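Local coordinates for ribosomal-protein-alanine acetyltransferase (Clostridium acetobutylicum, PDB 3DNS) that probably transfers an acetyl group to the N-terminal alanine of a ribosomal protein, this chain being the N-terminal, GNAT-type domain of the enzyme, at residues 43-48 and 78-83; 66-71 and 95-100; 105-110 and 118-123. All coordinates share one frame; numbering follows the deposited sequence.

Contact 1: residues 43-48 and 78-83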
loop_
_atom_site.group_PDB
_atom_site.type_symbol
_atom_site.label_atom_id
_atom_site.label_comp_id
_atom_site.label_asym_id
_atom_site.label_seq_id
_atom_site.Cartn_x
_atom_site.Cartn_y
_atom_site.Cartn_z
ATOM N N ASP A 43 -15.899 24.701 -17.052
ATOM C CA ASP A 43 -16.230 25.225 -18.404
ATOM C C ASP A 43 -15.764 24.247 -19.511
ATOM O O ASP A 43 -16.459 24.024 -20.506
ATOM C CB ASP A 43 -15.648 26.634 -18.611
ATOM C CG ASP A 43 -16.191 27.655 -17.593
ATOM O OD1 ASP A 43 -17.328 27.526 -17.066
ATOM O OD2 ASP A 43 -15.457 28.601 -17.312
ATOM N N ASN A 44 -14.620 23.609 -19.312
ATOM C CA ASN A 44 -14.167 22.605 -20.280
ATOM C C ASN A 44 -14.722 21.221 -20.027
ATOM O O ASN A 44 -14.498 20.289 -20.814
ATOM C CB ASN A 44 -12.639 22.585 -20.330
ATOM C CG ASN A 44 -12.060 23.878 -20.905
ATOM O OD1 ASN A 44 -11.010 24.333 -20.502
ATOM N ND2 ASN A 44 -12.747 24.451 -21.845
ATOM N N ARG A 45 -15.448 21.088 -18.934
ATOM C CA ARG A 45 -15.989 19.800 -18.475
ATOM C C ARG A 45 -14.858 18.761 -18.456
ATOM O O ARG A 45 -15.015 17.636 -18.934
ATOM C CB ARG A 45 -17.208 19.360 -19.335
ATOM C CG ARG A 45 -18.394 20.367 -19.385
ATOM C CD ARG A 45 -19.458 19.999 -20.446
ATOM N NE ARG A 45 -20.073 18.773 -19.986
ATOM C CZ ARG A 45 -20.572 17.791 -20.730
ATOM N NH1 ARG A 45 -20.606 17.849 -22.065
ATOM N NH2 ARG A 45 -21.011 16.702 -20.105
ATOM N N PHE A 46 -13.708 19.184 -17.936
ATOM C CA PHE A 46 -12.438 18.439 -18.077
ATOM C C PHE A 46 -11.922 18.120 -16.678
ATOM O O PHE A 46 -11.938 18.974 -15.796
ATOM C CB PHE A 46 -11.431 19.272 -18.879
ATOM C CG PHE A 46 -10.013 18.680 -18.929
ATOM C CD1 PHE A 46 -9.752 17.541 -19.662
ATOM C CD2 PHE A 46 -8.989 19.260 -18.233
ATOM C CE1 PHE A 46 -8.515 16.964 -19.699
ATOM C CE2 PHE A 46 -7.717 18.701 -18.261
ATOM C CZ PHE A 46 -7.479 17.545 -19.008
ATOM N N CYS A 47 -11.525 16.876 -16.458
ATOM C CA CYS A 47 -10.919 16.467 -15.207
ATOM C C CYS A 47 -9.732 15.608 -15.506
ATOM O O CYS A 47 -9.894 14.607 -16.203
ATOM C CB CYS A 47 -11.889 15.643 -14.341
ATOM S SG CYS A 47 -11.151 15.167 -12.756
HETATM N N MSE A 48 -8.557 15.976 -14.958
HETATM C CA MSE A 48 -7.300 15.213 -15.101
HETATM C C MSE A 48 -6.822 14.908 -13.706
HETATM O O MSE A 48 -6.757 15.815 -12.894
HETATM C CB MSE A 48 -6.191 15.986 -15.844
HETATM C CG MSE A 48 -4.865 15.276 -15.863
HETATM SE SE MSE A 48 -3.732 15.855 -17.384
HETATM C CE MSE A 48 -3.544 17.699 -16.774
ATOM N N SER A 78 -22.326 11.408 -12.588
ATOM C CA SER A 78 -22.727 12.197 -11.407
ATOM C C SER A 78 -22.033 13.545 -11.318
ATOM O O SER A 78 -22.345 14.297 -10.417
ATOM C CB SER A 78 -22.433 11.414 -10.140
ATOM O OG SER A 78 -23.174 10.227 -10.155
ATOM N N ASN A 79 -21.124 13.867 -12.252
ATOM C CA ASN A 79 -20.453 15.170 -12.271
ATOM C C ASN A 79 -20.368 15.951 -13.597
ATOM O O ASN A 79 -19.710 16.970 -13.647
ATOM C CB ASN A 79 -19.050 15.075 -11.674
ATOM C CG ASN A 79 -19.059 14.810 -10.182
ATOM O OD1 ASN A 79 -19.134 13.665 -9.752
ATOM N ND2 ASN A 79 -18.926 15.878 -9.380
ATOM N N ASP A 80 -21.023 15.548 -14.662
ATOM C CA ASP A 80 -21.008 16.423 -15.878
ATOM C C ASP A 80 -19.623 16.600 -16.554
ATOM O O ASP A 80 -19.378 17.570 -17.274
ATOM C CB ASP A 80 -21.647 17.816 -15.638
ATOM C CG ASP A 80 -22.138 18.504 -17.004
ATOM O OD1 ASP A 80 -22.654 17.756 -17.902
ATOM O OD2 ASP A 80 -22.004 19.761 -17.168
ATOM N N ILE A 81 -18.756 15.628 -16.371
ATOM C CA ILE A 81 -17.455 15.632 -17.030
ATOM C C ILE A 81 -17.610 15.106 -18.438
ATOM O O ILE A 81 -18.370 14.195 -18.673
ATOM C CB ILE A 81 -16.417 14.809 -16.170
ATOM C CG1 ILE A 81 -16.291 15.478 -14.783
ATOM C CG2 ILE A 81 -15.043 14.694 -16.836
ATOM C CD1 ILE A 81 -15.802 16.948 -14.781
ATOM N N ASN A 82 -16.921 15.713 -19.383
ATOM C CA ASN A 82 -16.901 15.193 -20.747
ATOM C C ASN A 82 -15.639 14.397 -21.086
ATOM O O ASN A 82 -15.659 13.416 -21.852
ATOM C CB ASN A 82 -17.077 16.349 -21.748
ATOM C CG ASN A 82 -17.106 15.864 -23.178
ATOM O OD1 ASN A 82 -18.022 15.152 -23.580
ATOM N ND2 ASN A 82 -16.080 16.174 -23.922
ATOM N N LYS A 83 -14.524 14.854 -20.552
ATOM C CA LYS A 83 -13.241 14.278 -20.827
ATOM C C LYS A 83 -12.488 14.098 -19.528
ATOM O O LYS A 83 -12.386 15.026 -18.704
ATOM C CB LYS A 83 -12.451 15.199 -21.759
ATOM C CG LYS A 83 -11.066 14.702 -22.168
ATOM C CD LYS A 83 -11.084 13.441 -22.992
ATOM C CE LYS A 83 -9.702 12.684 -22.886
ATOM N NZ LYS A 83 -8.615 13.464 -23.497
HETATM O O HOH W 1 -20.528 15.118 -23.011
#
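Arg45 O is gripped by two backbone N-H groups: Asn82 N lies 2.7 Å from it on an in-plane lone pair, while Lys83 N approaches nearly along the C=O axis at 3.3 Å. Arg45 and Phe46 both face Asn41, a G1 beta bulge that starts strand 46-53. The neighbouring segment 78-83 follows helix 61-78 and leads into strand 83-89, closing the beta-alpha-beta crossover of the GNAT fold. Phe46 pairs with Lys83 in a parallel bridge, made by the Lys83 N bond to Arg45 O and by Cys47 N, which donates to Lys83 O over 3.0 Å. The left-handed backbone of Arg45 (phi 50°, psi 44°) turns its carbonyl to those donors and its side chain toward 78-83. A long, flexible arginine suits the place, because one guanidinium can serve several acceptors: NE bonds to Asp80 O at 3.0 Å, from above the carbonyl plane, and NH2 makes a salt bridge to Asp80 OD1 at 2.9 Å. The guanidinium plane lies 25° from that of the Asp80 carboxylate, and Asn82 CB sits over one guanidinium face. Lys83 sends its amine away to Glu105. On the buried side, Ile81 sets CG2 and CD1 against Cys47 CB. A water joins Arg45 to Asn82, accepting from Arg45 NH1 at 2.9 Å and donating to Asn82 OD1 at 2.6 Å.

Contact 2: residues 66-71 and 95-100; sequences EILSVF and QPFVEL
Two helical backbones pass each other without mutual hydrogen bonds, their closest CA pairs being Leu68 with Phe97 at 8.1 Å and Ser69 with Leu100 at 8.0 Å. The first segment is a regular part of helix 61-78; the second holds the short helix 95-99; Phe97 and Leu100, three residues apart, both turn up against Leu68. Leu68 points from helix 61-78 toward 95-100 and carries the largest share of the contact. Its CG is anti to the carbonyl carbon (chi1 -76°); with chi2 at 165°, this sets CD1 over the Phe97 ring, 3.7 Å from the ring centroid and 14° off the normal: a CH-pi contact. CD2 rests beside Phe97 CE1 at 3.7 Å, so both branches of the leucine touch the ring. In the GNAT fold these helices follow the two central parallel strands, and here they share one face of the sheet, where Leu68 and Phe97 both reach Ile86 of strand 83-89. Phe97 also stacks on Phe124 and meets Phe102 edge-to-face, so a flat aromatic suits this crowded place. Alongside, Leu100 CD1 packs on Leu68 CB at 3.7 Å. Its other branch, CD2, lies 3.5 Å from Ser69 OG, a small hydroxyl that folds back to bond Lys65 O. Gln95 NE2 donates to Glu99 OE2 at 3.2 Å, and Glu99 OE1 forms a salt bridge with Lys65 of helix 61-78.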
loop_
_atom_site.group_PDB
_atom_site.type_symbol
_atom_site.label_atom_id
_atom_site.label_comp_id
_atom_site.label_asym_id
_atom_site.label_seq_id
_atom_site.Cartn_x
_atom_site.Cartn_y
_atom_site.Cartn_z
ATOM N N GLU A 66 -12.000 -2.141 -11.373
ATOM C CA GLU A 66 -13.141 -1.704 -10.568
ATOM C C GLU A 66 -12.959 -0.252 -10.144
ATOM O O GLU A 66 -13.892 0.570 -10.222
ATOM C CB GLU A 66 -13.342 -2.601 -9.353
ATOM C CG GLU A 66 -14.458 -2.128 -8.431
ATOM C CD GLU A 66 -14.753 -3.121 -7.335
ATOM O OE1 GLU A 66 -15.143 -4.246 -7.637
ATOM O OE2 GLU A 66 -14.597 -2.782 -6.167
ATOM N N ILE A 67 -11.769 0.098 -9.690
ATOM C CA ILE A 67 -11.557 1.458 -9.193
ATOM C C ILE A 67 -11.856 2.461 -10.320
ATOM O O ILE A 67 -12.566 3.431 -10.158
ATOM C CB ILE A 67 -10.093 1.606 -8.631
ATOM C CG1 ILE A 67 -9.916 0.736 -7.371
ATOM C CG2 ILE A 67 -9.703 3.090 -8.361
ATOM C CD1 ILE A 67 -8.450 0.368 -7.031
ATOM N N LEU A 68 -11.296 2.187 -11.486
ATOM C CA LEU A 68 -11.477 3.034 -12.632
ATOM C C LEU A 68 -12.943 3.099 -13.057
ATOM O O LEU A 68 -13.451 4.145 -13.373
ATOM C CB LEU A 68 -10.589 2.527 -13.782
ATOM C CG LEU A 68 -9.091 2.821 -13.684
ATOM C CD1 LEU A 68 -8.312 1.920 -14.695
ATOM C CD2 LEU A 68 -8.793 4.332 -13.973
ATOM N N SER A 69 -13.632 1.967 -13.026
ATOM C CA SER A 69 -15.012 1.896 -13.429
ATOM C C SER A 69 -15.874 2.690 -12.465
ATOM O O SER A 69 -16.702 3.465 -12.891
ATOM C CB SER A 69 -15.507 0.439 -13.583
ATOM O OG SER A 69 -14.845 -0.163 -14.676
ATOM N N VAL A 70 -15.651 2.490 -11.189
ATOM C CA VAL A 70 -16.347 3.225 -10.133
ATOM C C VAL A 70 -16.174 4.720 -10.262
ATOM O O VAL A 70 -17.170 5.466 -10.207
ATOM C CB VAL A 70 -15.877 2.785 -8.685
ATOM C CG1 VAL A 70 -16.474 3.685 -7.635
ATOM C CG2 VAL A 70 -16.275 1.264 -8.369
ATOM N N PHE A 71 -14.923 5.159 -10.431
ATOM C CA PHE A 71 -14.606 6.591 -10.478
ATOM C C PHE A 71 -15.085 7.238 -11.782
ATOM O O PHE A 71 -15.562 8.372 -11.798
ATOM C CB PHE A 71 -13.115 6.818 -10.186
ATOM C CG PHE A 71 -12.801 8.178 -9.595
ATOM C CD1 PHE A 71 -13.362 8.581 -8.384
ATOM C CD2 PHE A 71 -11.963 9.067 -10.255
ATOM C CE1 PHE A 71 -13.057 9.828 -7.834
ATOM C CE2 PHE A 71 -11.702 10.327 -9.729
ATOM C CZ PHE A 71 -12.239 10.707 -8.531
ATOM N N GLN A 95 -2.954 -2.866 -18.530
ATOM C CA GLN A 95 -3.961 -3.786 -19.029
ATOM C C GLN A 95 -5.387 -3.355 -18.672
ATOM O O GLN A 95 -6.266 -3.304 -19.558
ATOM C CB GLN A 95 -3.616 -5.172 -18.492
ATOM C CG GLN A 95 -4.740 -6.163 -18.426
ATOM C CD GLN A 95 -4.263 -7.494 -17.897
ATOM O OE1 GLN A 95 -3.272 -7.547 -17.157
ATOM N NE2 GLN A 95 -4.953 -8.587 -18.268
ATOM N N PRO A 96 -5.634 -3.008 -17.387
ATOM C CA PRO A 96 -6.981 -2.611 -17.043
ATOM C C PRO A 96 -7.446 -1.411 -17.862
ATOM O O PRO A 96 -8.595 -1.343 -18.243
ATOM C CB PRO A 96 -6.890 -2.245 -15.549
ATOM C CG PRO A 96 -5.675 -2.923 -15.050
ATOM C CD PRO A 96 -4.734 -2.922 -16.228
ATOM N N PHE A 97 -6.552 -0.467 -18.133
ATOM C CA PHE A 97 -6.920 0.740 -18.871
ATOM C C PHE A 97 -7.320 0.406 -20.300
ATOM O O PHE A 97 -8.313 0.931 -20.854
ATOM C CB PHE A 97 -5.761 1.712 -18.928
ATOM C CG PHE A 97 -5.471 2.360 -17.639
ATOM C CD1 PHE A 97 -6.069 3.561 -17.315
ATOM C CD2 PHE A 97 -4.561 1.766 -16.738
ATOM C CE1 PHE A 97 -5.808 4.158 -16.088
ATOM C CE2 PHE A 97 -4.303 2.346 -15.538
ATOM C CZ PHE A 97 -4.916 3.563 -15.208
ATOM N N VAL A 98 -6.527 -0.435 -20.931
ATOM C CA VAL A 98 -6.776 -0.790 -22.335
ATOM C C VAL A 98 -8.083 -1.620 -22.441
ATOM O O VAL A 98 -8.887 -1.439 -23.361
ATOM C CB VAL A 98 -5.487 -1.465 -22.959
ATOM C CG1 VAL A 98 -5.679 -1.893 -24.412
ATOM C CG2 VAL A 98 -4.304 -0.476 -22.861
ATOM N N GLU A 99 -8.303 -2.514 -21.489
ATOM C CA GLU A 99 -9.514 -3.339 -21.494
ATOM C C GLU A 99 -10.810 -2.535 -21.231
ATOM O O GLU A 99 -11.900 -2.956 -21.613
ATOM C CB GLU A 99 -9.358 -4.474 -20.468
ATOM C CG GLU A 99 -8.228 -5.425 -20.859
ATOM C CD GLU A 99 -7.965 -6.531 -19.846
ATOM O OE1 GLU A 99 -8.436 -6.427 -18.693
ATOM O OE2 GLU A 99 -7.277 -7.509 -20.211
ATOM N N LEU A 100 -10.701 -1.393 -20.552
ATOM C CA LEU A 100 -11.865 -0.557 -20.318
ATOM C C LEU A 100 -12.077 0.442 -21.468
ATOM O O LEU A 100 -13.075 1.147 -21.489
ATOM C CB LEU A 100 -11.734 0.163 -18.989
ATOM C CG LEU A 100 -11.792 -0.717 -17.758
ATOM C CD1 LEU A 100 -11.396 0.124 -16.501
ATOM C CD2 LEU A 100 -13.226 -1.278 -17.596
#

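Contact 3: residues 105-110 and 118-123; sequences EGIINK and LKDEFL
Strands 105-109 and 118-123 run antiparallel at 163° as the two arms of a beta hairpin, with backbone pairing over 105-108 that gives way near Lys110 to side-chain contacts. At the Glu105 end Leu123 O takes two N-H groups, Glu105 N at 2.7 Å and Gly106 N at 3.2 Å. Both residues thus face Leu123, a classic beta bulge. The return bond, from Leu123 N to Gly106 O, spans 2.8 Å. Gly106 lies almost fully extended (phi 174°), a conformation easy for glycine, and Leu123 CB rests against its carbonyl. Further along, Ile108 and Glu121 form a hydrogen-bonded pair: Ile108 N donates to Glu121 O at 2.7 Å, and Glu121 N to Ile108 O at 2.9 Å with a straight 180° geometry. Between these pairs, Ile107 and Phe122 lie side by side on one face, with Ile107 CG1 at the ring edge, 3.8 Å from Phe122 CD1. A beta-branched residue suits the extended chain here.

Beyond Asn109 the pairing changes character. The chain turns a corner at Lys110, whose backbone N is held by a side chain instead of a carbonyl: Asp120 OD1 accepts it at 2.9 Å, from above the carboxylate plane. On this exposed side the aliphatic part of Lys110 merely crosses Leu118, CD to CD1 at 3.5 Å. The buried carboxylate of Glu121, by contrast, is satisfied on both oxygens, by Ser111 OG and by a salt bridge to Arg50.

Strand 103-114 is the outermost of the sheet within the chain, and strand 117-127 lies between it and strand 83-89, where Leu123 meets Asn85 and Ile87. On the other face Phe122 covers Val88 and reaches Thr94, just ahead of helix 95-99.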
loop_
_atom_site.group_PDB
_atom_site.type_symbol
_atom_site.label_atom_id
_atom_site.label_comp_id
_atom_site.label_asym_id
_atom_site.label_seq_id
_atom_site.Cartn_x
_atom_site.Cartn_y
_atom_site.Cartn_z
ATOM N N GLU A 105 -2.780 8.682 -24.433
ATOM C CA GLU A 105 -2.713 10.001 -25.037
ATOM C C GLU A 105 -1.314 10.561 -25.017
ATOM O O GLU A 105 -0.998 11.447 -25.785
ATOM C CB GLU A 105 -3.748 10.957 -24.433
ATOM C CG GLU A 105 -5.150 10.450 -24.739
ATOM C CD GLU A 105 -6.275 11.424 -24.453
ATOM O OE1 GLU A 105 -7.399 11.068 -24.842
ATOM O OE2 GLU A 105 -6.064 12.516 -23.883
ATOM N N GLY A 106 -0.473 9.994 -24.193
ATOM C CA GLY A 106 0.972 10.333 -24.194
ATOM C C GLY A 106 1.801 9.695 -23.096
ATOM O O GLY A 106 1.299 8.895 -22.330
ATOM N N ILE A 107 3.091 10.027 -23.078
ATOM C CA ILE A 107 4.012 9.531 -22.075
ATOM C C ILE A 107 4.755 10.752 -21.589
ATOM O O ILE A 107 5.379 11.506 -22.358
ATOM C CB ILE A 107 5.004 8.485 -22.634
ATOM C CG1 ILE A 107 4.269 7.196 -23.026
ATOM C CG2 ILE A 107 6.112 8.115 -21.607
ATOM C CD1 ILE A 107 5.014 6.457 -24.063
ATOM N N ILE A 108 4.600 10.991 -20.295
ATOM C CA ILE A 108 5.242 12.085 -19.644
ATOM C C ILE A 108 6.540 11.504 -19.112
ATOM O O ILE A 108 6.542 10.885 -18.045
ATOM C CB ILE A 108 4.393 12.660 -18.438
ATOM C CG1 ILE A 108 2.969 13.001 -18.885
ATOM C CG2 ILE A 108 5.063 13.867 -17.918
ATOM C CD1 ILE A 108 1.993 13.274 -17.748
ATOM N N ASN A 109 7.635 11.731 -19.843
ATOM C CA ASN A 109 8.950 11.183 -19.471
ATOM C C ASN A 109 9.527 11.903 -18.242
ATOM O O ASN A 109 9.442 13.133 -18.122
ATOM C CB ASN A 109 9.960 11.320 -20.606
ATOM C CG ASN A 109 9.499 10.693 -21.908
ATOM O OD1 ASN A 109 9.485 9.480 -22.064
ATOM N ND2 ASN A 109 9.181 11.532 -22.881
ATOM N N LYS A 110 10.127 11.133 -17.344
ATOM C CA LYS A 110 10.990 11.651 -16.263
ATOM C C LYS A 110 10.279 12.669 -15.355
ATOM O O LYS A 110 10.879 13.648 -14.905
ATOM C CB LYS A 110 12.289 12.220 -16.828
ATOM C CG LYS A 110 13.194 11.274 -17.592
ATOM C CD LYS A 110 14.614 11.938 -17.833
ATOM C CE LYS A 110 15.278 11.483 -19.169
ATOM N NZ LYS A 110 16.782 11.720 -19.414
ATOM N N LEU A 118 14.809 8.596 -12.160
ATOM C CA LEU A 118 13.705 9.259 -12.829
ATOM C C LEU A 118 12.859 8.208 -13.569
ATOM O O LEU A 118 13.395 7.378 -14.304
ATOM C CB LEU A 118 14.211 10.295 -13.825
ATOM C CG LEU A 118 14.909 11.567 -13.354
ATOM C CD1 LEU A 118 15.771 12.130 -14.532
ATOM C CD2 LEU A 118 13.906 12.589 -12.851
ATOM N N LYS A 119 11.542 8.258 -13.385
ATOM C CA LYS A 119 10.659 7.334 -14.058
ATOM C C LYS A 119 9.607 8.096 -14.879
ATOM O O LYS A 119 9.384 9.316 -14.697
ATOM C CB LYS A 119 10.005 6.397 -13.045
ATOM C CG LYS A 119 10.918 5.266 -12.482
ATOM C CD LYS A 119 10.358 4.669 -11.134
ATOM C CE LYS A 119 8.854 4.514 -11.119
ATOM N NZ LYS A 119 8.229 3.755 -9.953
ATOM N N ASP A 120 8.962 7.370 -15.785
ATOM C CA ASP A 120 7.999 7.946 -16.712
ATOM C C ASP A 120 6.586 7.724 -16.167
ATOM O O ASP A 120 6.367 6.830 -15.336
ATOM C CB ASP A 120 8.125 7.282 -18.084
ATOM C CG ASP A 120 9.499 7.482 -18.739
ATOM O OD1 ASP A 120 10.299 8.396 -18.358
ATOM O OD2 ASP A 120 9.735 6.732 -19.714
ATOM N N GLU A 121 5.653 8.568 -16.635
ATOM C CA GLU A 121 4.221 8.373 -16.467
ATOM C C GLU A 121 3.446 8.260 -17.793
ATOM O O GLU A 121 3.710 8.973 -18.788
ATOM C CB GLU A 121 3.654 9.532 -15.640
ATOM C CG GLU A 121 4.046 9.491 -14.187
ATOM C CD GLU A 121 3.449 10.610 -13.377
ATOM O OE1 GLU A 121 3.767 11.797 -13.700
ATOM O OE2 GLU A 121 2.684 10.311 -12.405
ATOM N N PHE A 122 2.464 7.374 -17.801
ATOM C CA PHE A 122 1.483 7.297 -18.888
ATOM C C PHE A 122 0.401 8.276 -18.727
ATOM O O PHE A 122 -0.013 8.558 -17.593
ATOM C CB PHE A 122 0.802 5.939 -18.952
ATOM C CG PHE A 122 1.683 4.857 -19.409
ATOM C CD1 PHE A 122 2.337 4.948 -20.648
ATOM C CD2 PHE A 122 1.824 3.723 -18.671
ATOM C CE1 PHE A 122 3.145 3.909 -21.103
ATOM C CE2 PHE A 122 2.598 2.696 -19.116
ATOM C CZ PHE A 122 3.280 2.780 -20.322
ATOM N N LEU A 123 -0.089 8.782 -19.869
ATOM C CA LEU A 123 -1.271 9.627 -19.887
ATOM C C LEU A 123 -2.342 8.878 -20.646
ATOM O O LEU A 123 -2.197 8.628 -21.844
ATOM C CB LEU A 123 -0.954 11.023 -20.510
ATOM C CG LEU A 123 -2.088 12.064 -20.532
ATOM C CD1 LEU A 123 -2.453 12.541 -19.100
ATOM C CD2 LEU A 123 -1.768 13.300 -21.487
#

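In the fold
Along the chain, contacts 1 and 2 alternate their segments, and both close before contact 3 opens. Contact 1 joins the starts of parallel strands 46-53 and 83-89; helix 61-78, the connection between them, supplies half of contact 2, whose centre is 18 Å from that of contact 1. Helix 95-99 then leads into strand 103-114 of contact 3, whose centre is 19 Å from that of contact 2. Contacts 1 and 3 share the mixed sheet, their centres 23 Å apart, yet they touch through the Lys83–Glu105 salt bridge and the packing of Met48 on Leu123. Sheet pairing and helix packing together thus build the GNAT-type framework, consistent with an acetyltransferase domain.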